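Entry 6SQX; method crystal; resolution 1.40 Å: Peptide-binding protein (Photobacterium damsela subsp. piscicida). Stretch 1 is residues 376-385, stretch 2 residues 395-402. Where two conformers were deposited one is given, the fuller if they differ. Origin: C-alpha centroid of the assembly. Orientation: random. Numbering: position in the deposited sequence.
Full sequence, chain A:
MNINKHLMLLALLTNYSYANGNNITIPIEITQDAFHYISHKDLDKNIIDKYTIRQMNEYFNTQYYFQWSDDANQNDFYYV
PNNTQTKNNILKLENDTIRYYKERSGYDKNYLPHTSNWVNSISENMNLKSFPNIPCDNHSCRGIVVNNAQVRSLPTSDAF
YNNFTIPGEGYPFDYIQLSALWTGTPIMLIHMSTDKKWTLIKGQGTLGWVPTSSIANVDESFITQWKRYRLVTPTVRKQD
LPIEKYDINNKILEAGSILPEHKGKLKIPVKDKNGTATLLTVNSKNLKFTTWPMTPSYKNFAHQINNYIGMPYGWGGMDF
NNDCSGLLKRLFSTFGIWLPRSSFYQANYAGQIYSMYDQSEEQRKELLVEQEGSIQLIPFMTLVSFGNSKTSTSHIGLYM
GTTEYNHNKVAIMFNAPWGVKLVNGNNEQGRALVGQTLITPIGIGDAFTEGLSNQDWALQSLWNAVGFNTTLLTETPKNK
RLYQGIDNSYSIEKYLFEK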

# COMPACT_ATOMS: atom_id res chain seq x y z
N GLN A 376 3.32 16.79 20.04
CA GLN A 376 3.73 15.53 20.65
C GLN A 376 3.59 14.42 19.61
O GLN A 376 2.48 14.16 19.11
CB GLN A 376 2.86 15.22 21.87
CG GLN A 376 3.06 13.83 22.46
CD GLN A 376 4.35 13.68 23.25
OE1 GLN A 376 5.45 13.70 22.69
NE2 GLN A 376 4.22 13.52 24.56
N LEU A 377 4.71 13.77 19.27
CA LEU A 377 4.71 12.64 18.35
C LEU A 377 4.45 11.35 19.12
O LEU A 377 4.84 11.21 20.28
CB LEU A 377 6.06 12.54 17.63
CG LEU A 377 6.45 13.75 16.78
CD1 LEU A 377 7.64 13.42 15.92
CD2 LEU A 377 5.28 14.20 15.90
N ILE A 378 3.77 10.41 18.49
CA ILE A 378 3.37 9.18 19.17
C ILE A 378 3.97 7.98 18.45
O ILE A 378 3.60 7.70 17.30
CB ILE A 378 1.84 9.03 19.21
CG1 ILE A 378 1.21 10.24 19.90
CG2 ILE A 378 1.46 7.71 19.87
CD1 ILE A 378 -0.30 10.10 20.17
N PRO A 379 4.90 7.25 19.07
CA PRO A 379 5.44 6.04 18.44
C PRO A 379 4.32 5.09 18.06
O PRO A 379 3.36 4.90 18.82
CB PRO A 379 6.34 5.44 19.52
CG PRO A 379 6.78 6.65 20.34
CD PRO A 379 5.55 7.56 20.36
N PHE A 380 4.43 4.53 16.86
CA PHE A 380 3.49 3.59 16.26
C PHE A 380 2.23 4.25 15.75
O PHE A 380 1.38 3.54 15.17
CB PHE A 380 3.13 2.40 17.17
CG PHE A 380 4.33 1.55 17.56
CD1 PHE A 380 4.75 0.47 16.77
CD2 PHE A 380 5.04 1.83 18.71
CE1 PHE A 380 5.86 -0.29 17.12
CE2 PHE A 380 6.15 1.07 19.07
CZ PHE A 380 6.55 -0.00 18.28
N MET A 381 2.08 5.58 15.89
CA MET A 381 0.87 6.28 15.48
C MET A 381 1.17 7.57 14.73
O MET A 381 0.29 8.43 14.63
CB MET A 381 -0.04 6.54 16.70
CG MET A 381 -0.73 5.29 17.19
SD MET A 381 -1.97 4.67 16.00
CE MET A 381 -1.97 2.95 16.45
N THR A 382 2.39 7.75 14.24
CA THR A 382 2.77 8.96 13.51
C THR A 382 3.46 8.55 12.24
O THR A 382 4.36 7.72 12.28
CB THR A 382 3.75 9.78 14.34
OG1 THR A 382 3.20 10.02 15.65
CG2 THR A 382 4.04 11.13 13.67
N LEU A 383 3.07 9.13 11.11
CA LEU A 383 3.74 8.89 9.85
C LEU A 383 4.77 9.99 9.64
O LEU A 383 4.48 11.17 9.84
CB LEU A 383 2.72 8.95 8.71
CG LEU A 383 1.46 8.08 8.84
CD1 LEU A 383 0.59 8.16 7.60
CD2 LEU A 383 1.87 6.61 9.10
N VAL A 384 5.97 9.62 9.23
CA VAL A 384 7.00 10.57 8.81
C VAL A 384 7.15 10.46 7.31
O VAL A 384 7.38 9.36 6.79
CB VAL A 384 8.35 10.31 9.51
CG1 VAL A 384 9.29 11.52 9.30
CG2 VAL A 384 8.14 10.05 11.00
N SER A 385 7.02 11.59 6.60
CA SER A 385 7.11 11.57 5.16
C SER A 385 8.19 12.54 4.69
O SER A 385 8.56 13.48 5.39
CB SER A 385 5.74 11.88 4.51
OG SER A 385 5.21 13.13 4.97
N HIS A 395 8.73 9.34 -0.00
CA HIS A 395 8.95 8.24 0.93
C HIS A 395 8.09 8.48 2.16
O HIS A 395 7.76 9.64 2.49
CB HIS A 395 10.42 8.08 1.35
CG HIS A 395 10.66 6.83 2.12
ND1 HIS A 395 10.27 5.59 1.65
CD2 HIS A 395 11.19 6.63 3.35
CE1 HIS A 395 10.58 4.67 2.56
NE2 HIS A 395 11.13 5.27 3.60
N ILE A 396 7.71 7.40 2.85
CA ILE A 396 6.95 7.54 4.08
C ILE A 396 7.29 6.33 4.96
O ILE A 396 7.59 5.24 4.45
CB ILE A 396 5.43 7.70 3.78
CG1 ILE A 396 4.65 8.11 5.03
CG2 ILE A 396 4.84 6.40 3.16
CD1 ILE A 396 3.23 8.65 4.64
N GLY A 397 7.23 6.53 6.28
CA GLY A 397 7.39 5.43 7.22
C GLY A 397 6.62 5.69 8.50
O GLY A 397 6.06 6.78 8.70
N LEU A 398 6.58 4.68 9.36
CA LEU A 398 5.85 4.75 10.63
C LEU A 398 6.84 5.03 11.75
O LEU A 398 7.66 4.17 12.08
CB LEU A 398 5.10 3.44 10.89
CG LEU A 398 4.35 3.37 12.23
CD1 LEU A 398 3.25 4.43 12.24
CD2 LEU A 398 3.80 1.96 12.46
N TYR A 399 6.80 6.22 12.33
CA TYR A 399 7.67 6.57 13.46
C TYR A 399 7.50 5.57 14.59
O TYR A 399 6.37 5.25 14.98
CB TYR A 399 7.24 7.95 13.95
CG TYR A 399 8.01 8.48 15.14
CD1 TYR A 399 9.37 8.80 15.04
CD2 TYR A 399 7.37 8.72 16.36
CE1 TYR A 399 10.08 9.32 16.14
CE2 TYR A 399 8.06 9.25 17.45
CZ TYR A 399 9.41 9.55 17.34
OH TYR A 399 10.05 10.08 18.44
N MET A 400 8.63 5.07 15.13
CA MET A 400 8.60 4.09 16.21
C MET A 400 9.29 4.59 17.48
O MET A 400 9.48 3.81 18.40
CB MET A 400 9.23 2.76 15.78
CG MET A 400 8.28 1.93 14.93
SD MET A 400 9.11 0.42 14.32
CE MET A 400 9.60 -0.39 15.86
N GLY A 401 9.62 5.88 17.57
CA GLY A 401 10.34 6.35 18.74
C GLY A 401 11.84 6.43 18.51
O GLY A 401 12.29 6.84 17.43
N THR A 402 12.63 6.02 19.52
CA THR A 402 14.09 6.13 19.45
C THR A 402 14.75 4.82 19.89
O THR A 402 14.11 3.93 20.47
CB THR A 402 14.60 7.28 20.34
OG1 THR A 402 14.24 7.04 21.71
CG2 THR A 402 14.02 8.62 19.90

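A tyrosine in a β-strand can organise a whole contact when a neighbouring segment of the same chain packs against its ring, and the pairing of residues 376-385 with 395-402 illustrates the principle. Tyr-399 gives up more surface to the other stretch than any other residue here. Leu-377 lies over one face of its ring, with CB of Leu-377 3.9 Å from CE2 of Tyr-399, and Pro-379 adds its CG at 4.1 Å from the same CE2. At the base of the side chain, CG2 of Val-384 comes within 3.7 Å of CB of Tyr-399, so aliphatic groups line the tyrosine from root to ring. Its hydroxyl is satisfied elsewhere in the structure.

The other face of the sheet carries a second apolar group. CD1 of Leu-383 meets CD1 of Ile-396 at 4.0 Å, while CD2 of Leu-383 lies 4.1 Å from CD1 of Leu-398. Beyond the strand pairing, the CB of Phe-380 points away from stretch 2, yet the ring swings back far enough for CG of Met-400 to sit over its face, 4.3 Å from the centroid, in a CH-π contact.

Backbone bonds hold these groups in register. The strands run antiparallel in sense, and Val-384 and Gly-397 form a reciprocal pair: each N donates to the other's O at 2.9 Å. Between such pairs, carbonyls accept weaker CA-H...O contacts, as from CA of Leu-383 to O of Gly-397 at 3.3 Å.

Before the strand, a type II turn from Ile-378 to Met-381 redirects the chain. It is closed by Met-381 N to Ile-378 O at 3.0 Å, and the same carbonyl accepts a bond from Thr-382 OG1 at 2.9 Å. The turn also presents Phe-380 N to Tyr-399 O, a nearly straight hydrogen bond of 2.8 Å. Phe-380 O, by contrast, is buried without a partner.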